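Local atomic coordinates of aminotransferase class-III (PDB entry 5GHG), a protein that probably transfers amino groups between amines and carbonyl acceptors as an omega-transaminase, working through a pyridoxal-phosphate cofactor held here in its pyridoxamine form. Residues R147-H152 / T181-F186; S195-A200 / P236-W241. The protein carries 1 engineered substitution. All coordinates share one frame; numbering follows the deposited sequence.

Interaction 1 (R147-H152 / T181-F186); sequences RKRGYH and TGCPHF. With PMP (4'-deoxy-4'-aminopyridoxal-5'-phosphate), chain C.
Strands 143-147 and 178-181 run parallel side by side, and the contact forms where both leave the large mixed sheet. The backbone evidence is a parallel bridge between R147 and T181. Just beyond it K148 N donates to T181 O at 2.9 Å, an almost straight bond (173° at the hydrogen) that meets the oxygen nearly along the C=O axis. The same oxygen receives a CA-H...O contact from R147 CA. Past the bridge the chain folds into a type II turn from R147 to G150, closed by G150 N on R147 O.

The polar side-chain bond runs from R149 NH2 to H185 ND1 (2.9 Å). It joins the guanidinium edge to the imidazole edge, close to both planes although these are turned 65° apart. A bend at chi3 (69°) helps bring the guanidinium there; its NH1 reaches G231 O, while H185 NE2 is bonded to E373 OE1.

Van der Waals contacts accompany these bonds. C183 SG, anti to its backbone N, lies 3.7 Å from R149 CD, and C183 CB comes to 3.2 Å from K148 O. R147 and T181 point the same way, with R147 CG and T181 CG2 3.9 Å apart. The R147 side chain crosses P184 at about a right angle, its NH1 standing 3.7 Å from P184 CG; its NH2 donates to E225 O.

Farther along 147-152 is the cofactor pocket: Y151 CE1 approaches PMP N4A to 3.1 Å, and H152 ND1 bonds D258 OD2. Since ND1 of H185 accepts, a neutral ring would probably carry its proton on NE2, facing E373, whose carboxylate would polarise the imidazole and strengthen it as an acceptor for R149.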
# COMPACT_ATOMS: atom_id res chain seq x y z
N ARG B 147 8.16 19.73 -1.53
CA ARG B 147 8.60 20.74 -0.58
C ARG B 147 9.20 20.13 0.67
O ARG B 147 8.76 19.07 1.12
CB ARG B 147 7.44 21.65 -0.18
CG ARG B 147 6.82 22.37 -1.34
CD ARG B 147 5.64 23.18 -0.92
NE ARG B 147 4.58 22.33 -0.37
CZ ARG B 147 3.40 22.81 0.04
NH1 ARG B 147 3.16 24.10 -0.07
NH2 ARG B 147 2.48 22.00 0.55
N LYS B 148 10.20 20.80 1.21
CA LYS B 148 10.71 20.42 2.52
C LYS B 148 9.57 20.38 3.54
O LYS B 148 8.73 21.28 3.58
CB LYS B 148 11.80 21.39 2.97
CG LYS B 148 13.11 21.20 2.22
CD LYS B 148 14.15 22.19 2.74
CE LYS B 148 15.47 22.10 1.99
NZ LYS B 148 16.51 22.91 2.71
N ARG B 149 9.55 19.34 4.35
CA ARG B 149 8.53 19.09 5.37
C ARG B 149 7.18 18.69 4.79
O ARG B 149 6.25 18.44 5.56
CB ARG B 149 8.37 20.30 6.32
CG ARG B 149 9.58 20.48 7.25
CD ARG B 149 9.52 21.77 8.10
NE ARG B 149 8.47 21.70 9.12
CZ ARG B 149 8.07 22.74 9.87
NH1 ARG B 149 7.11 22.59 10.77
NH2 ARG B 149 8.65 23.93 9.72
N GLY B 150 7.05 18.59 3.47
CA GLY B 150 5.88 17.94 2.90
C GLY B 150 5.86 16.45 3.22
O GLY B 150 6.88 15.83 3.50
N TYR B 151 4.67 15.87 3.18
CA TYR B 151 4.54 14.43 3.45
C TYR B 151 3.58 13.82 2.44
O TYR B 151 2.43 14.25 2.33
CB TYR B 151 4.04 14.16 4.87
CG TYR B 151 4.06 12.69 5.20
CD1 TYR B 151 2.98 11.87 4.89
CD2 TYR B 151 5.17 12.11 5.81
CE1 TYR B 151 2.99 10.50 5.18
CE2 TYR B 151 5.19 10.75 6.11
CZ TYR B 151 4.11 9.96 5.78
OH TYR B 151 4.14 8.62 6.10
N HIS B 152 4.05 12.82 1.73
CA HIS B 152 3.31 12.27 0.62
C HIS B 152 3.30 10.75 0.60
O HIS B 152 2.81 10.16 -0.37
CB HIS B 152 3.87 12.84 -0.69
CG HIS B 152 3.84 14.33 -0.73
ND1 HIS B 152 2.67 15.05 -0.83
CD2 HIS B 152 4.84 15.24 -0.63
CE1 HIS B 152 2.95 16.34 -0.81
NE2 HIS B 152 4.25 16.48 -0.69
N THR B 181 11.68 22.20 -2.89
CA THR B 181 11.81 23.64 -2.68
C THR B 181 11.43 23.93 -1.22
O THR B 181 11.28 23.01 -0.41
CB THR B 181 10.96 24.39 -3.72
OG1 THR B 181 11.28 25.79 -3.69
CG2 THR B 181 9.46 24.18 -3.50
N GLY B 182 11.31 25.20 -0.86
CA GLY B 182 11.27 25.55 0.54
C GLY B 182 9.95 25.23 1.24
O GLY B 182 8.88 25.13 0.63
N CYS B 183 10.04 25.08 2.56
CA CYS B 183 8.85 24.92 3.40
C CYS B 183 8.19 26.28 3.65
O CYS B 183 8.87 27.19 4.14
CB CYS B 183 9.21 24.28 4.73
SG CYS B 183 7.78 24.16 5.83
N PRO B 184 6.87 26.45 3.38
CA PRO B 184 6.21 27.74 3.59
C PRO B 184 5.78 27.97 5.04
O PRO B 184 4.61 28.20 5.33
CB PRO B 184 5.02 27.69 2.62
CG PRO B 184 4.70 26.25 2.50
CD PRO B 184 5.98 25.47 2.71
N HIS B 185 6.74 27.90 5.97
CA HIS B 185 6.46 28.08 7.39
C HIS B 185 7.06 29.40 7.86
O HIS B 185 8.25 29.46 8.18
CB HIS B 185 7.00 26.92 8.23
CG HIS B 185 6.54 26.96 9.66
ND1 HIS B 185 7.10 26.18 10.64
CD2 HIS B 185 5.57 27.69 10.27
CE1 HIS B 185 6.49 26.42 11.79
NE2 HIS B 185 5.56 27.33 11.59
N PHE B 186 6.23 30.44 7.92
CA PHE B 186 6.73 31.79 8.18
C PHE B 186 7.44 31.87 9.53
O PHE B 186 8.52 32.47 9.65
CB PHE B 186 5.57 32.78 8.09
CG PHE B 186 5.96 34.20 8.33
CD1 PHE B 186 6.94 34.81 7.56
CD2 PHE B 186 5.31 34.96 9.30
CE1 PHE B 186 7.29 36.14 7.77
CE2 PHE B 186 5.65 36.30 9.51
CZ PHE B 186 6.65 36.88 8.74
N1 PMP C . -0.20 12.27 1.66
C2 PMP C . -0.48 12.87 2.85
C2A PMP C . -0.71 14.35 2.88
C3 PMP C . -0.51 12.13 4.05
O3 PMP C . -0.72 12.81 5.22
C4 PMP C . -0.31 10.72 4.01
C4A PMP C . -0.41 9.83 5.24
N4A PMP C . 0.15 10.38 6.44
C5 PMP C . -0.04 10.14 2.75
C6 PMP C . -0.05 10.91 1.59
C5A PMP C . 0.24 8.67 2.59
O4P PMP C . -0.95 7.91 2.85
P PMP C . -0.79 6.36 3.35
O1P PMP C . 0.14 5.65 2.44
O2P PMP C . -2.21 5.83 3.30
O3P PMP C . -0.22 6.36 4.76

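Interaction 2 (S195-A200 / P236-W241); sequences SEEQFA and PPKTYW
E196, in the first turn of helix 196-214, stretches its side chain across the turn that leads into helix 240-250. CG stands anti to the backbone N (chi1 -179°) and the chain runs on extended. Its CB already lies 4.0 Å from K238 NZ, because the lysine chain, bent at chi4, curls back across it. One bond farther, E196 CG presses on P237 CB at 3.3 Å. The carboxylate then divides its work between two groups of one residue. E196 OE1 accepts from K238 N at 2.8 Å, a nearly straight bond (168°) taken on the anti lone pair, the one turned away from the other oxygen. E196 OE2 faces K238 NZ at 3.5 Å, a salt bridge whose hydrogen bond is weak. An alanine here, with neither carboxylate oxygen to meet K238 N and K238 NZ, would probably loosen the turn and the lysine chain folded over it.

E197 crosses the same lysine at about a right angle; its OE1 touches K238 CE but stays 4.5 Å from K238 NZ, near enough only for general attraction. Deeper in, the contact is apolar. F199 CD2 meets P237 CG at 3.6 Å, and A200, whose CB points at the turn, sits 4.2 Å from Y240 CB. A200 CB is also 3.3 Å from T239 OG1, a hydroxyl that donates to K238 O and is bonded to K243 NZ.

The turn from P237 to Y240 is type II, closed by Y240 N on P237 O, and delivers T239 to the N-cap position. Helix 240-250 links the adjacent parallel strands 219-224 and 254-258, and helix 196-214 links 178-181 to 219-224, so the contact joins the N-terminal ends of two helices of successive beta-alpha-beta crossovers, as expected in the alpha/beta/alpha large domain of fold-type I aminotransferases.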
# COMPACT_ATOMS: atom_id res chain seq x y z
N SER B 195 7.89 40.41 6.03
CA SER B 195 6.48 40.23 6.33
C SER B 195 5.99 38.88 5.76
O SER B 195 6.67 38.24 4.95
CB SER B 195 5.63 41.36 5.73
OG SER B 195 5.61 41.29 4.30
N GLU B 196 4.80 38.47 6.20
CA GLU B 196 4.22 37.22 5.72
C GLU B 196 4.08 37.22 4.20
O GLU B 196 4.44 36.24 3.53
CB GLU B 196 2.86 36.98 6.40
CG GLU B 196 2.15 35.71 6.03
CD GLU B 196 0.80 35.59 6.74
OE1 GLU B 196 -0.13 34.97 6.19
OE2 GLU B 196 0.67 36.12 7.86
N GLU B 197 3.55 38.30 3.62
CA GLU B 197 3.38 38.33 2.18
C GLU B 197 4.71 38.45 1.44
O GLU B 197 4.85 37.93 0.33
CB GLU B 197 2.43 39.46 1.77
CG GLU B 197 0.98 39.20 2.17
CD GLU B 197 -0.02 40.17 1.53
OE1 GLU B 197 -1.21 40.15 1.92
OE2 GLU B 197 0.39 40.93 0.62
N GLN B 198 5.69 39.12 2.03
CA GLN B 198 7.01 39.16 1.42
C GLN B 198 7.63 37.77 1.40
O GLN B 198 8.27 37.37 0.43
CB GLN B 198 7.92 40.15 2.16
CG GLN B 198 9.35 40.24 1.63
CD GLN B 198 9.44 40.59 0.16
OE1 GLN B 198 10.26 40.01 -0.60
NE2 GLN B 198 8.63 41.53 -0.27
N PHE B 199 7.42 37.02 2.48
CA PHE B 199 7.91 35.64 2.55
C PHE B 199 7.26 34.79 1.45
O PHE B 199 7.93 33.98 0.82
CB PHE B 199 7.60 35.10 3.95
CG PHE B 199 7.88 33.65 4.13
CD1 PHE B 199 9.18 33.14 3.96
CD2 PHE B 199 6.87 32.78 4.52
CE1 PHE B 199 9.43 31.80 4.17
CE2 PHE B 199 7.14 31.43 4.72
CZ PHE B 199 8.40 30.95 4.55
N ALA B 200 5.98 34.99 1.19
CA ALA B 200 5.31 34.28 0.11
C ALA B 200 5.90 34.65 -1.24
O ALA B 200 6.13 33.79 -2.10
CB ALA B 200 3.82 34.57 0.14
N PRO B 236 0.30 27.82 4.99
CA PRO B 236 1.16 28.67 4.16
C PRO B 236 0.79 30.13 4.38
O PRO B 236 -0.33 30.44 4.80
CB PRO B 236 0.84 28.21 2.73
CG PRO B 236 -0.60 27.73 2.81
CD PRO B 236 -0.73 27.10 4.20
N PRO B 237 1.71 31.05 4.10
CA PRO B 237 1.40 32.46 4.29
C PRO B 237 0.35 32.92 3.29
O PRO B 237 0.12 32.29 2.25
CB PRO B 237 2.75 33.15 4.07
CG PRO B 237 3.51 32.22 3.21
CD PRO B 237 3.07 30.85 3.57
N LYS B 238 -0.33 34.00 3.62
CA LYS B 238 -1.30 34.53 2.69
C LYS B 238 -0.59 34.95 1.40
O LYS B 238 0.54 35.46 1.42
CB LYS B 238 -2.08 35.70 3.29
CG LYS B 238 -1.26 36.78 3.94
CD LYS B 238 -2.19 37.90 4.44
CE LYS B 238 -1.41 39.13 4.95
NZ LYS B 238 -0.69 38.85 6.22
N THR B 239 -1.26 34.69 0.27
CA THR B 239 -0.83 34.93 -1.10
C THR B 239 0.10 33.84 -1.62
O THR B 239 0.42 33.85 -2.82
CB THR B 239 -0.16 36.31 -1.32
OG1 THR B 239 1.15 36.34 -0.74
CG2 THR B 239 -1.03 37.43 -0.74
N TYR B 240 0.54 32.90 -0.79
CA TYR B 240 1.45 31.86 -1.25
C TYR B 240 0.88 31.09 -2.44
O TYR B 240 1.53 30.98 -3.50
CB TYR B 240 1.76 30.89 -0.11
CG TYR B 240 2.54 29.66 -0.53
CD1 TYR B 240 3.93 29.71 -0.62
CD2 TYR B 240 1.90 28.46 -0.81
CE1 TYR B 240 4.66 28.60 -0.96
CE2 TYR B 240 2.63 27.31 -1.15
CZ TYR B 240 4.01 27.39 -1.23
OH TYR B 240 4.77 26.29 -1.57
N TRP B 241 -0.31 30.53 -2.29
CA TRP B 241 -0.82 29.67 -3.33
C TRP B 241 -1.13 30.43 -4.61
O TRP B 241 -0.98 29.89 -5.72
CB TRP B 241 -2.03 28.87 -2.84
CG TRP B 241 -1.59 27.63 -2.09
CD1 TRP B 241 -1.76 27.35 -0.77
CD2 TRP B 241 -0.89 26.51 -2.65
NE1 TRP B 241 -1.21 26.13 -0.46
CE2 TRP B 241 -0.67 25.59 -1.60
CE3 TRP B 241 -0.42 26.20 -3.93
CZ2 TRP B 241 -0.01 24.37 -1.80
CZ3 TRP B 241 0.23 24.96 -4.12
CH2 TRP B 241 0.44 24.09 -3.06

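How the interactions relate
Both contacts are partly buried, but interaction 1 lies deeper, about 13 Å from the chain centre against about 21 Å for interaction 2, both measured from the contact centres. The former joins loops at the strand ends of the large sheet, one of them running into the cofactor pocket; the latter joins two helix starts in the layer outside. Their chemistry follows: a strand bridge and an arginine-histidine bond at a mostly buried strand end, against a glutamate-lysine pair toward solvent, over proline and alanine. They are in direct touch. R147 NH1 and Y240 OH, 3.1 Å apart, probably share a hydrogen bond, P184 O packs on P237 CD, and F186 packs against F199 and E196.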